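Local coordinates for protein beta-1,4-exocellulase (Thermobifida fusca, PDB 4B4H) that hydrolyses cellulose as a cellobiohydrolase of glycoside hydrolase family 6, the chain here being its catalytic domain without the cellulose-binding module, at residues Asn291-Pro296 with Arg316-Ile321; Leu75-Val80 with Leu127-Ile132; Asn83-Asp88 with Asp101-Tyr106; Ala91-Gly96 with Gly372-Cys377. All blocks are in the same frame, centred on the assembly; numbering follows the deposited sequence.

Contact 1 of 4, residues Asn291-Pro296 with Arg316-Ile321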
loop_
_atom_site.group_PDB
_atom_site.type_symbol
_atom_site.label_atom_id
_atom_site.label_comp_id
_atom_site.label_asym_id
_atom_site.label_seq_id
_atom_site.Cartn_x
_atom_site.Cartn_y
_atom_site.Cartn_z
ATOM N N ASN A 291 0.022 8.205 -7.165
ATOM C CA ASN A 291 -0.800 7.816 -8.327
ATOM C C ASN A 291 -1.491 8.974 -9.054
ATOM O O ASN A 291 -2.528 8.779 -9.703
ATOM C CB ASN A 291 -1.807 6.723 -7.992
ATOM C CG ASN A 291 -2.936 7.228 -7.143
ATOM O OD1 ASN A 291 -2.830 8.283 -6.514
ATOM N ND2 ASN A 291 -4.003 6.459 -7.081
ATOM N N GLY A 292 -0.900 10.156 -8.975
ATOM C CA GLY A 292 -1.460 11.318 -9.674
ATOM C C GLY A 292 -1.368 11.176 -11.187
ATOM O O GLY A 292 -2.285 11.556 -11.924
ATOM N N TRP A 293 -0.260 10.597 -11.639
ATOM C CA TRP A 293 0.039 10.450 -13.063
ATOM C C TRP A 293 -0.223 11.729 -13.838
ATOM O O TRP A 293 -0.895 11.726 -14.857
ATOM C CB TRP A 293 -0.742 9.267 -13.628
ATOM C CG TRP A 293 -0.176 7.935 -13.172
ATOM C CD1 TRP A 293 -0.748 7.019 -12.284
ATOM C CD2 TRP A 293 1.110 7.328 -13.553
ATOM N NE1 TRP A 293 0.069 5.928 -12.108
ATOM C CE2 TRP A 293 1.188 6.052 -12.838
ATOM C CE3 TRP A 293 2.160 7.697 -14.395
ATOM C CZ2 TRP A 293 2.277 5.221 -12.960
ATOM C CZ3 TRP A 293 3.264 6.845 -14.504
ATOM C CH2 TRP A 293 3.301 5.629 -13.813
ATOM N N GLY A 294 0.329 12.829 -13.355
ATOM C CA GLY A 294 0.171 14.109 -14.035
ATOM C C GLY A 294 1.372 14.492 -14.880
ATOM O O GLY A 294 2.281 13.698 -15.107
ATOM N N GLY A 295 1.389 15.742 -15.332
ATOM C CA GLY A 295 2.488 16.229 -16.148
ATOM C C GLY A 295 2.210 16.103 -17.630
ATOM O O GLY A 295 1.132 15.644 -18.021
ATOM N N PRO A 296 3.197 16.481 -18.476
ATOM C CA PRO A 296 2.987 16.550 -19.938
ATOM C C PRO A 296 2.436 15.271 -20.568
ATOM O O PRO A 296 1.751 15.338 -21.587
ATOM C CB PRO A 296 4.388 16.828 -20.487
ATOM C CG PRO A 296 5.095 17.530 -19.378
ATOM C CD PRO A 296 4.507 17.034 -18.080
ATOM N N ARG A 316 -5.191 6.168 -20.851
ATOM C CA ARG A 316 -4.987 5.805 -19.446
ATOM C C ARG A 316 -3.976 6.694 -18.742
ATOM O O ARG A 316 -2.947 7.057 -19.322
ATOM C CB ARG A 316 -4.610 4.328 -19.290
ATOM C CG ARG A 316 -3.330 3.862 -19.977
ATOM C CD ARG A 316 -3.303 2.349 -19.871
ATOM N NE ARG A 316 -2.224 1.671 -20.584
ATOM C CZ ARG A 316 -1.072 1.294 -20.036
ATOM N NH1 ARG A 316 -0.795 1.586 -18.770
ATOM N NH2 ARG A 316 -0.178 0.642 -20.759
ATOM N N ILE A 317 -4.285 7.053 -17.499
ATOM C CA ILE A 317 -3.390 7.907 -16.719
ATOM C C ILE A 317 -2.271 7.086 -16.070
ATOM O O ILE A 317 -1.158 7.553 -15.995
ATOM C CB ILE A 317 -4.125 8.804 -15.697
ATOM C CG1 ILE A 317 -4.827 7.975 -14.624
ATOM C CG2 ILE A 317 -5.072 9.736 -16.447
ATOM C CD1 ILE A 317 -5.178 8.755 -13.377
ATOM N N ASP A 318 -2.593 5.884 -15.596
ATOM C CA ASP A 318 -1.577 4.932 -15.150
ATOM C C ASP A 318 -0.849 4.453 -16.397
ATOM O O ASP A 318 -1.405 3.646 -17.163
ATOM C CB ASP A 318 -2.248 3.761 -14.422
ATOM C CG ASP A 318 -1.255 2.750 -13.847
ATOM O OD1 ASP A 318 -0.045 2.764 -14.184
ATOM O OD2 ASP A 318 -1.720 1.917 -13.044
ATOM N N ARG A 319 0.372 4.953 -16.599
ATOM C CA ARG A 319 1.139 4.697 -17.824
ATOM C C ARG A 319 2.129 3.541 -17.707
ATOM O O ARG A 319 2.974 3.342 -18.580
ATOM C CB ARG A 319 1.881 5.953 -18.277
ATOM C CG ARG A 319 0.964 7.131 -18.545
ATOM C CD ARG A 319 1.707 8.205 -19.326
ATOM N NE ARG A 319 2.961 8.578 -18.669
ATOM C CZ ARG A 319 3.079 9.524 -17.741
ATOM N NH1 ARG A 319 2.018 10.249 -17.394
ATOM N NH2 ARG A 319 4.258 9.789 -17.196
ATOM N N ARG A 320 2.024 2.753 -16.652
ATOM C CA ARG A 320 2.977 1.667 -16.464
ATOM C C ARG A 320 2.909 0.629 -17.587
ATOM O O ARG A 320 1.925 0.532 -18.301
ATOM C CB ARG A 320 2.730 0.999 -15.133
ATOM C CG ARG A 320 3.196 1.823 -13.958
ATOM C CD ARG A 320 2.906 1.085 -12.671
ATOM N NE ARG A 320 1.478 1.040 -12.377
ATOM C CZ ARG A 320 0.944 0.347 -11.377
ATOM N NH1 ARG A 320 1.711 -0.414 -10.592
ATOM N NH2 ARG A 320 -0.367 0.394 -11.169
ATOM N N ILE A 321 3.959 -0.179 -17.713
ATOM C CA ILE A 321 3.956 -1.226 -18.742
ATOM C C ILE A 321 2.982 -2.339 -18.349
ATOM O O ILE A 321 2.295 -2.907 -19.196
ATOM C CB ILE A 321 5.378 -1.786 -19.023
ATOM C CG1 ILE A 321 6.290 -0.652 -19.532
ATOM C CG2 ILE A 321 5.331 -2.938 -20.027
ATOM C CD1 ILE A 321 7.762 -0.997 -19.660
HETATM O O HOH W 1 -0.731 10.020 -17.066
HETATM O O HOH W 2 2.900 10.930 -15.014
#
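Trp293 carries most of this contact, lying against the backbone of Ile317-Arg319 with the Arg320 side chain beside it. Ile317 O comes obliquely to 3.0 Å of Trp293 CG. Asp318 CA sits over one face of the indole, 3.6 Å from the centroid of the Trp293 five-membered ring and 9° off its normal, a CH-pi contact. Arg319 N lies above the same face, and Arg320 CG reaches Trp293 CZ2 at 3.7 Å. Behind that carbon the Arg320 guanidinium grips the Asp318 carboxylate side-on, NE to OD1 and NH2 to OD2; this salt bridge and the Asx turn (Arg320 N to Asp318 OD1) probably steady the backbone against the ring. The indole N-H bonds to Tyr229 O; Arg320 extends toward Asn228, a predicted substrate-binding residue.

The other side is looser and wet. Arg319, bent at chi3 (-53°), sets its guanidinium 81° from the indole plane, and two waters bridge the segments: one joins Trp293 O, Ile317 O and Arg319 NH1, the other Gly294 O and Arg319 NH1. An alanine at Trp293 would probably leave Tyr229 O without its indole donor and open a gap beside Asp318 and Arg320. The two loops flank helix 308-315, the first following strand 283-287.

Contact 2 of 4, residues Leu75-Val80 with Leu127-Ile132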
loop_
_atom_site.group_PDB
_atom_site.type_symbol
_atom_site.label_atom_id
_atom_site.label_comp_id
_atom_site.label_asym_id
_atom_site.label_seq_id
_atom_site.Cartn_x
_atom_site.Cartn_y
_atom_site.Cartn_z
ATOM N N LEU A 75 -6.418 13.857 16.568
ATOM C CA LEU A 75 -5.355 13.776 15.566
ATOM C C LEU A 75 -5.090 12.314 15.221
ATOM O O LEU A 75 -5.241 11.443 16.080
ATOM C CB LEU A 75 -4.064 14.470 16.048
ATOM C CG LEU A 75 -2.908 14.522 15.025
ATOM C CD1 LEU A 75 -2.157 15.848 15.048
ATOM C CD2 LEU A 75 -1.939 13.360 15.232
ATOM N N THR A 76 -4.644 12.085 13.980
ATOM C CA THR A 76 -4.532 10.767 13.391
ATOM C C THR A 76 -3.141 10.564 12.803
ATOM O O THR A 76 -2.677 11.347 11.963
ATOM C CB THR A 76 -5.635 10.589 12.335
ATOM O OG1 THR A 76 -6.894 10.761 12.983
ATOM C CG2 THR A 76 -5.592 9.203 11.694
ATOM N N ILE A 77 -2.477 9.518 13.294
ATOM C CA ILE A 77 -1.151 9.082 12.824
ATOM C C ILE A 77 -1.275 7.678 12.237
ATOM O O ILE A 77 -1.923 6.799 12.815
ATOM C CB ILE A 77 -0.065 9.091 13.942
ATOM C CG1 ILE A 77 1.311 8.693 13.380
ATOM C CG2 ILE A 77 -0.452 8.164 15.096
ATOM C CD1 ILE A 77 2.482 8.861 14.329
ATOM N N GLN A 78 -0.622 7.480 11.119
ATOM C CA GLN A 78 -0.692 6.202 10.478
ATOM C C GLN A 78 0.620 5.436 10.715
ATOM O O GLN A 78 1.590 5.953 10.605
ATOM C CB GLN A 78 -0.939 6.376 8.973
ATOM C CG GLN A 78 -2.190 7.113 8.571
ATOM C CD GLN A 78 -2.124 7.560 7.149
ATOM O OE1 GLN A 78 -1.712 8.618 6.856
ATOM N NE2 GLN A 78 -2.537 6.721 6.288
ATOM N N VAL A 79 0.506 4.208 11.131
ATOM C CA VAL A 79 1.664 3.370 11.433
ATOM C C VAL A 79 1.566 2.115 10.565
ATOM O O VAL A 79 0.556 1.424 10.601
ATOM C CB VAL A 79 1.678 2.966 12.936
ATOM C CG1 VAL A 79 2.735 1.902 13.196
ATOM C CG2 VAL A 79 1.935 4.157 13.859
ATOM N N VAL A 80 2.621 1.796 9.811
ATOM C CA VAL A 80 2.591 0.597 8.954
ATOM C C VAL A 80 3.253 -0.553 9.691
ATOM O O VAL A 80 4.386 -0.417 10.125
ATOM C CB VAL A 80 3.311 0.816 7.605
ATOM C CG1 VAL A 80 2.951 -0.310 6.660
ATOM C CG2 VAL A 80 2.887 2.140 6.972
ATOM N N LEU A 127 -6.120 10.931 20.391
ATOM C CA LEU A 127 -5.161 10.378 19.437
ATOM C C LEU A 127 -5.748 9.144 18.768
ATOM O O LEU A 127 -6.215 8.228 19.443
ATOM C CB LEU A 127 -3.830 10.021 20.106
ATOM C CG LEU A 127 -2.732 9.472 19.189
ATOM C CD1 LEU A 127 -2.292 10.505 18.168
ATOM C CD2 LEU A 127 -1.570 8.965 20.019
ATOM N N ARG A 128 -5.706 9.121 17.440
ATOM C CA ARG A 128 -6.208 7.983 16.678
ATOM C C ARG A 128 -5.013 7.376 15.964
ATOM O O ARG A 128 -4.300 8.078 15.238
ATOM C CB ARG A 128 -7.288 8.456 15.699
ATOM C CG ARG A 128 -8.598 8.837 16.376
ATOM C CD ARG A 128 -9.161 10.088 15.748
ATOM N NE ARG A 128 -10.306 10.610 16.490
ATOM C CZ ARG A 128 -11.273 11.331 15.930
ATOM N NH1 ARG A 128 -11.238 11.589 14.623
ATOM N NH2 ARG A 128 -12.276 11.790 16.666
ATOM N N ILE A 129 -4.746 6.095 16.231
ATOM C CA ILE A 129 -3.654 5.401 15.573
ATOM C C ILE A 129 -4.296 4.491 14.545
ATOM O O ILE A 129 -4.981 3.552 14.905
ATOM C CB ILE A 129 -2.826 4.556 16.565
ATOM C CG1 ILE A 129 -2.290 5.428 17.708
ATOM C CG2 ILE A 129 -1.661 3.854 15.874
ATOM C CD1 ILE A 129 -1.501 4.658 18.750
ATOM N N VAL A 130 -4.089 4.809 13.268
ATOM C CA VAL A 130 -4.533 3.960 12.169
ATOM C C VAL A 130 -3.330 3.080 11.832
ATOM O O VAL A 130 -2.267 3.607 11.536
ATOM C CB VAL A 130 -4.936 4.806 10.941
ATOM C CG1 VAL A 130 -5.153 3.924 9.726
ATOM C CG2 VAL A 130 -6.189 5.609 11.237
ATOM N N ALA A 131 -3.505 1.756 11.967
ATOM C CA ALA A 131 -2.443 0.777 11.734
ATOM C C ALA A 131 -2.708 0.055 10.424
ATOM O O ALA A 131 -3.794 -0.523 10.220
ATOM C CB ALA A 131 -2.394 -0.215 12.886
ATOM N N ILE A 132 -1.735 0.137 9.516
ATOM C CA ILE A 132 -1.824 -0.565 8.234
ATOM C C ILE A 132 -1.212 -1.959 8.387
ATOM O O ILE A 132 -0.031 -2.085 8.645
ATOM C CB ILE A 132 -1.190 0.255 7.078
ATOM C CG1 ILE A 132 -2.017 1.527 6.804
ATOM C CG2 ILE A 132 -1.117 -0.554 5.794
ATOM C CD1 ILE A 132 -1.400 2.771 7.358
#
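Leu75 and Leu127 lie side by side and point the same way, Leu75 CD2 meeting Leu127 CD1 at 4.1 Å. They begin a row of in-register pairs between two parallel strands, whose short axes make an angle of 25°. On the same face, Ile77 places CG2 between its backbone N and carbonyl carbon, where the methyl faces both Leu127 CD1 and Ile129 CG1. Next along, Val79 and Ile129 again run alongside each other, with Val79 CG2 against Ile129 CG2 at 4.1 Å, while Ala131 adds little bulk beside Val79.

The opposite face is more mixed. Thr76 turns CG2 anti to the backbone N (chi1 -59° for OG1), which brings that methyl obliquely against Val130 CG2 at 3.7 Å. Its hydroxyl faces the aliphatic part of Arg128, OG1 lying 3.6 Å from Arg128 CB, and bonds to Pro6 O; Arg128 NH1 goes to Glu8 O and Pro6 O. Farther on, Ile132 CD1 packs against Gln78 CB, and Val80 and Ile132 cross obliquely, CG1 against CG2. Gln78 NE2 is buried here without a polar partner in the model.

Five backbone hydrogen bonds tie the strands in the parallel pattern, from Arg128 N to Leu75 O (2.7 Å) through to Ile132 N to Val79 O. Helix 103-121 lies between them in the chain, a beta-alpha-beta crossover joining adjacent parallel strands of the family's distorted alpha/beta barrel; strand 38-40 also pairs with 75-81, strand 180-185 flanks 127-133, and helix 59-70 covers Leu75 and Ile77.

Contact 3 of 4, residues Asn83-Asp88 with Asp101-Tyr106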
loop_
_atom_site.group_PDB
_atom_site.type_symbol
_atom_site.label_atom_id
_atom_site.label_comp_id
_atom_site.label_asym_id
_atom_site.label_seq_id
_atom_site.Cartn_x
_atom_site.Cartn_y
_atom_site.Cartn_z
ATOM N N ASN A 83 6.311 -6.765 8.973
ATOM C CA ASN A 83 7.470 -7.612 9.318
ATOM C C ASN A 83 7.149 -9.102 9.415
ATOM O O ASN A 83 7.845 -9.812 10.150
ATOM C CB ASN A 83 8.152 -7.116 10.612
ATOM C CG ASN A 83 9.595 -7.594 10.751
ATOM O OD1 ASN A 83 10.258 -7.852 9.753
ATOM N ND2 ASN A 83 10.088 -7.678 11.985
ATOM N N LEU A 84 6.171 -9.585 8.638
ATOM C CA LEU A 84 5.760 -10.988 8.717
ATOM C C LEU A 84 6.932 -11.939 8.482
ATOM O O LEU A 84 7.851 -11.602 7.743
ATOM C CB LEU A 84 4.678 -11.305 7.681
ATOM C CG LEU A 84 3.243 -10.982 8.105
ATOM C CD1 LEU A 84 2.322 -11.210 6.920
ATOM C CD2 LEU A 84 2.725 -11.739 9.325
ATOM N N PRO A 85 6.896 -13.140 9.107
ATOM C CA PRO A 85 7.910 -14.121 8.745
ATOM C C PRO A 85 7.775 -14.516 7.281
ATOM O O PRO A 85 6.653 -14.612 6.772
ATOM C CB PRO A 85 7.565 -15.319 9.629
ATOM C CG PRO A 85 6.106 -15.168 9.927
ATOM C CD PRO A 85 5.927 -13.685 10.073
ATOM N N GLY A 86 8.901 -14.719 6.606
ATOM C CA GLY A 86 8.890 -15.059 5.186
ATOM C C GLY A 86 8.260 -13.968 4.338
ATOM O O GLY A 86 7.566 -14.247 3.365
ATOM N N ARG A 87 8.540 -12.723 4.714
ATOM C CA ARG A 87 7.895 -11.538 4.141
ATOM C C ARG A 87 8.010 -11.475 2.622
ATOM O O ARG A 87 9.019 -11.895 2.045
ATOM C CB ARG A 87 8.522 -10.278 4.752
ATOM C CG ARG A 87 7.556 -9.097 4.866
ATOM C CD ARG A 87 8.243 -7.923 5.549
ATOM N NE ARG A 87 9.057 -7.178 4.594
ATOM C CZ ARG A 87 9.734 -6.066 4.866
ATOM N NH1 ARG A 87 9.682 -5.519 6.080
ATOM N NH2 ARG A 87 10.431 -5.476 3.898
ATOM N N ASP A 88 6.983 -10.936 1.971
ATOM C CA ASP A 88 7.067 -10.673 0.532
ATOM C C ASP A 88 7.409 -11.966 -0.235
ATOM O O ASP A 88 8.322 -11.981 -1.048
ATOM C CB ASP A 88 8.130 -9.582 0.267
ATOM C CG ASP A 88 7.874 -8.288 1.066
ATOM O OD1 ASP A 88 6.797 -7.683 0.888
ATOM O OD2 ASP A 88 8.752 -7.837 1.845
ATOM N N ASP A 101 10.250 -19.437 9.157
ATOM C CA ASP A 101 9.941 -20.215 10.358
ATOM C C ASP A 101 9.875 -19.357 11.628
ATOM O O ASP A 101 9.704 -19.878 12.737
ATOM C CB ASP A 101 10.940 -21.367 10.525
ATOM C CG ASP A 101 10.963 -22.286 9.324
ATOM O OD1 ASP A 101 10.084 -23.169 9.202
ATOM O OD2 ASP A 101 11.852 -22.097 8.464
ATOM N N GLU A 102 9.984 -18.040 11.451
ATOM C CA GLU A 102 10.159 -17.122 12.575
ATOM C C GLU A 102 8.882 -16.461 13.132
ATOM O O GLU A 102 8.968 -15.400 13.736
ATOM C CB GLU A 102 11.213 -16.052 12.222
ATOM C CG GLU A 102 12.627 -16.586 11.981
ATOM C CD GLU A 102 13.670 -15.490 12.055
ATOM O OE1 GLU A 102 14.043 -15.078 13.167
ATOM O OE2 GLU A 102 14.128 -15.024 10.995
ATOM N N LEU A 103 7.726 -17.114 13.007
ATOM C CA LEU A 103 6.482 -16.556 13.555
ATOM C C LEU A 103 6.593 -16.205 15.048
ATOM O O LEU A 103 6.108 -15.148 15.487
ATOM C CB LEU A 103 5.307 -17.505 13.311
ATOM C CG LEU A 103 3.901 -17.045 13.734
ATOM C CD1 LEU A 103 3.543 -15.665 13.188
ATOM C CD2 LEU A 103 2.856 -18.063 13.316
ATOM N N ASP A 104 7.233 -17.075 15.821
ATOM C CA ASP A 104 7.394 -16.806 17.251
ATOM C C ASP A 104 8.133 -15.495 17.577
ATOM O O ASP A 104 7.764 -14.798 18.539
ATOM C CB ASP A 104 8.013 -17.997 17.977
ATOM C CG ASP A 104 7.061 -19.185 18.073
ATOM O OD1 ASP A 104 5.827 -18.980 18.107
ATOM O OD2 ASP A 104 7.558 -20.334 18.120
ATOM N N ARG A 105 9.133 -15.146 16.757
ATOM C CA ARG A 105 9.872 -13.883 16.885
ATOM C C ARG A 105 9.017 -12.693 16.441
ATOM O O ARG A 105 9.060 -11.596 17.035
ATOM C CB ARG A 105 11.140 -13.922 16.029
ATOM C CG ARG A 105 12.046 -12.720 16.232
ATOM C CD ARG A 105 13.515 -13.012 15.967
ATOM N NE ARG A 105 14.318 -11.794 15.922
ATOM C CZ ARG A 105 15.043 -11.310 16.934
ATOM N NH1 ARG A 105 15.089 -11.934 18.107
ATOM N NH2 ARG A 105 15.739 -10.201 16.766
ATOM N N TYR A 106 8.228 -12.927 15.404
ATOM C CA TYR A 106 7.263 -11.924 14.959
ATOM C C TYR A 106 6.332 -11.545 16.101
ATOM O O TYR A 106 6.086 -10.364 16.327
ATOM C CB TYR A 106 6.442 -12.440 13.777
ATOM C CG TYR A 106 5.380 -11.475 13.277
ATOM C CD1 TYR A 106 5.720 -10.408 12.454
ATOM C CD2 TYR A 106 4.033 -11.653 13.604
ATOM C CE1 TYR A 106 4.761 -9.532 11.978
ATOM C CE2 TYR A 106 3.051 -10.778 13.118
ATOM C CZ TYR A 106 3.429 -9.721 12.309
ATOM O OH TYR A 106 2.460 -8.837 11.811
#
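Leu84 lays its CD2 methyl over one face of the Tyr106 ring, 4.0 Å from the centroid and 24° off the normal, a CH-pi contact displaced toward the phenol end. The closest ring atom is Tyr106 CZ, 3.7 Å from Leu84 CD2. The leucine carries CG anti to its carbonyl carbon (chi1 -85°), and although its CB leaves the backbone away from the helix, the methyl swings back over the ring.

Two more groups frame the tyrosine. Asn83 O lies at the ring edge, near its plane, 3.2 Å from Tyr106 CD1, while Pro85 CD approaches Tyr106 CG obliquely at 3.9 Å. The same proline reaches the first turn of the helix: Pro85 CB is 3.8 Å from Leu103 N, and Pro85 CG meets Leu103 CD1. Glu102 is the N-cap, and its carbonyl O receives Tyr106 N in the opening helical bond.

The phenol is held at its far end too, Tyr106 OH bonding to Glu134 OE2, which also takes the backbone N-H of Asn83. A valine in place of Tyr106 would probably leave Glu134 OE2 without its phenol partner and uncover Leu84 CD2.

Leu84 to Arg87 forms a type II beta turn with Gly86 at its third position. Beyond Gly86, Arg87 NE forms a salt bridge with Asp88 OD2. The arrangement packs the start of helix 103-121 against the loop at the C-terminal end of barrel strand 75-81, where alpha/beta-barrel enzymes carry active-site residues, here the predicted Asp88.

Contact 4 of 4, residues Ala91-Gly96 with Gly372-Cys377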
loop_
_atom_site.group_PDB
_atom_site.type_symbol
_atom_site.label_atom_id
_atom_site.label_comp_id
_atom_site.label_asym_id
_atom_site.label_seq_id
_atom_site.Cartn_x
_atom_site.Cartn_y
_atom_site.Cartn_z
ATOM N N ALA A 91 8.564 -12.226 -3.926
ATOM C CA ALA A 91 9.608 -11.330 -4.419
ATOM C C ALA A 91 10.918 -12.071 -4.662
ATOM O O ALA A 91 11.201 -13.090 -4.020
ATOM C CB ALA A 91 9.828 -10.162 -3.466
ATOM N N LEU A 92 11.697 -11.561 -5.608
ATOM C CA LEU A 92 13.026 -12.105 -5.898
ATOM C C LEU A 92 13.959 -11.986 -4.699
ATOM O O LEU A 92 14.798 -12.864 -4.445
ATOM C CB LEU A 92 13.644 -11.387 -7.100
ATOM C CG LEU A 92 12.945 -11.560 -8.452
ATOM C CD1 LEU A 92 13.565 -10.672 -9.528
ATOM C CD2 LEU A 92 12.937 -13.015 -8.900
ATOM N N ALA A 93 13.805 -10.888 -3.964
ATOM C CA ALA A 93 14.555 -10.616 -2.750
ATOM C C ALA A 93 13.635 -9.907 -1.766
ATOM O O ALA A 93 12.807 -9.084 -2.159
ATOM C CB ALA A 93 15.763 -9.751 -3.064
ATOM N N SER A 94 13.762 -10.232 -0.488
ATOM C CA SER A 94 12.991 -9.518 0.521
ATOM C C SER A 94 13.886 -8.884 1.562
ATOM O O SER A 94 14.860 -9.491 2.015
ATOM C CB SER A 94 11.936 -10.407 1.189
ATOM O OG SER A 94 11.228 -9.677 2.184
ATOM N N ASN A 95 13.538 -7.656 1.930
ATOM C CA ASN A 95 14.238 -6.929 2.971
ATOM C C ASN A 95 13.755 -7.298 4.365
ATOM O O ASN A 95 14.372 -6.909 5.349
ATOM C CB ASN A 95 14.103 -5.423 2.750
ATOM C CG ASN A 95 14.682 -4.979 1.428
ATOM O OD1 ASN A 95 15.510 -5.669 0.833
ATOM N ND2 ASN A 95 14.245 -3.821 0.955
ATOM N N GLY A 96 12.648 -8.039 4.443
ATOM C CA GLY A 96 12.092 -8.470 5.727
ATOM C C GLY A 96 13.125 -9.279 6.478
ATOM O O GLY A 96 13.753 -10.162 5.902
ATOM N N GLY A 372 18.544 -7.503 0.357
ATOM C CA GLY A 372 18.960 -8.155 -0.882
ATOM C C GLY A 372 18.494 -7.444 -2.136
ATOM O O GLY A 372 17.430 -6.824 -2.159
ATOM N N PHE A 373 19.305 -7.536 -3.184
ATOM C CA PHE A 373 19.003 -6.902 -4.464
ATOM C C PHE A 373 17.782 -7.548 -5.131
ATOM O O PHE A 373 17.796 -8.727 -5.459
ATOM C CB PHE A 373 20.246 -6.977 -5.363
ATOM C CG PHE A 373 20.056 -6.436 -6.754
ATOM C CD1 PHE A 373 19.348 -5.253 -6.986
ATOM C CD2 PHE A 373 20.636 -7.095 -7.842
ATOM C CE1 PHE A 373 19.198 -4.760 -8.272
ATOM C CE2 PHE A 373 20.496 -6.603 -9.122
ATOM C CZ PHE A 373 19.777 -5.435 -9.341
ATOM N N ASP A 374 16.721 -6.764 -5.319
ATOM C CA ASP A 374 15.501 -7.246 -5.962
ATOM C C ASP A 374 15.468 -6.681 -7.376
ATOM O O ASP A 374 15.400 -5.466 -7.551
ATOM C CB ASP A 374 14.264 -6.793 -5.163
ATOM C CG ASP A 374 12.965 -7.468 -5.621
ATOM O OD1 ASP A 374 12.709 -7.566 -6.839
ATOM O OD2 ASP A 374 12.165 -7.865 -4.739
ATOM N N ARG A 375 15.515 -7.564 -8.375
ATOM C CA ARG A 375 15.681 -7.138 -9.764
ATOM C C ARG A 375 14.456 -6.410 -10.328
ATOM O O ARG A 375 14.571 -5.700 -11.320
ATOM C CB ARG A 375 16.129 -8.302 -10.662
ATOM C CG ARG A 375 17.587 -8.703 -10.458
ATOM C CD ARG A 375 18.202 -9.249 -11.733
ATOM N NE ARG A 375 18.230 -8.228 -12.785
ATOM C CZ ARG A 375 18.764 -8.397 -13.990
ATOM N NH1 ARG A 375 19.351 -9.545 -14.316
ATOM N NH2 ARG A 375 18.732 -7.405 -14.868
ATOM N N MET A 376 13.305 -6.530 -9.672
ATOM C CA MET A 376 12.155 -5.695 -10.050
ATOM C C MET A 376 12.418 -4.182 -9.895
ATOM O O MET A 376 11.676 -3.362 -10.443
ATOM C CB MET A 376 10.874 -6.155 -9.347
ATOM C CG MET A 376 10.157 -7.292 -10.086
ATOM S SD MET A 376 9.623 -6.939 -11.792
ATOM C CE MET A 376 8.136 -5.987 -11.496
ATOM N N CYS A 377 13.479 -3.818 -9.179
ATOM C CA CYS A 377 13.896 -2.419 -9.043
ATOM C C CYS A 377 14.972 -2.022 -10.046
ATOM O O CYS A 377 15.392 -0.856 -10.109
ATOM C CB CYS A 377 14.398 -2.165 -7.632
ATOM S SG CYS A 377 13.029 -2.193 -6.472
HETATM O O HOH W 3 10.528 -9.420 -6.994
#
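Two loops meet beside the predicted active site of this family 6 domain: Ala91-Gly96, just after Asp88, and Gly372-Cys377, tied by the Cys377-Cys327 disulfide. Ala93 is at the centre, its CB pressed onto the backbone of the second loop, 3.3 Å from Phe373 O and 3.5 Å from Gly372 O. On one flank Leu92 CD1 reaches Arg375 CB at 3.7 Å; the Arg375 guanidinium leads away to a salt bridge with Asp378. On the other, Asn95 OD1 lies 3.6 Å from Gly372 N, a packing distance.

Asp374 turns its carboxylate to Ala91-Ala93, with CG anti to the backbone N (chi1 -169°). OD1 accepts from Met376 N through its anti lone pair, closing an Asx turn at the start of the 3-10 segment 375-377. OD1 also accepts from a water that in turn accepts from Leu92 N (2.8 Å), so the loops are bridged through solvent. OD2 faces Ala91 CB and stands 2.9 Å from Ala93 O.

Both Asp374 OD2 and Ala93 O are ordinarily acceptors, and their approach makes no hydrogen bond as modelled. A proton on the carboxylate could relieve the repulsion, so the Asp374 pKa may be raised here; the water and the Met376 N-H at OD1 would probably offset part of the charge.

Contacts 2 and 3 follow in sequence, while contact 4 crosses both along the chain, bringing in a distant segment. Strand 75-81 runs on into the loop of contact 3, which is nested within the loop that contact 2 closes; their centres are about 23 Å apart. Contacts 3 and 4 touch: Ser94 OG lies 3.1 Å from Asp88 OD2, a probable hydrogen bond, linking the predicted active-site aspartate to the loop held by 372-377. Contact 1 is nested inside the loop that contact 4 closes, centres about 25 Å and nearest atoms about 9 Å apart, and approaches predicted substrate residues through Arg320, beside Asn228, as contact 4 does through Met376, beside Trp326.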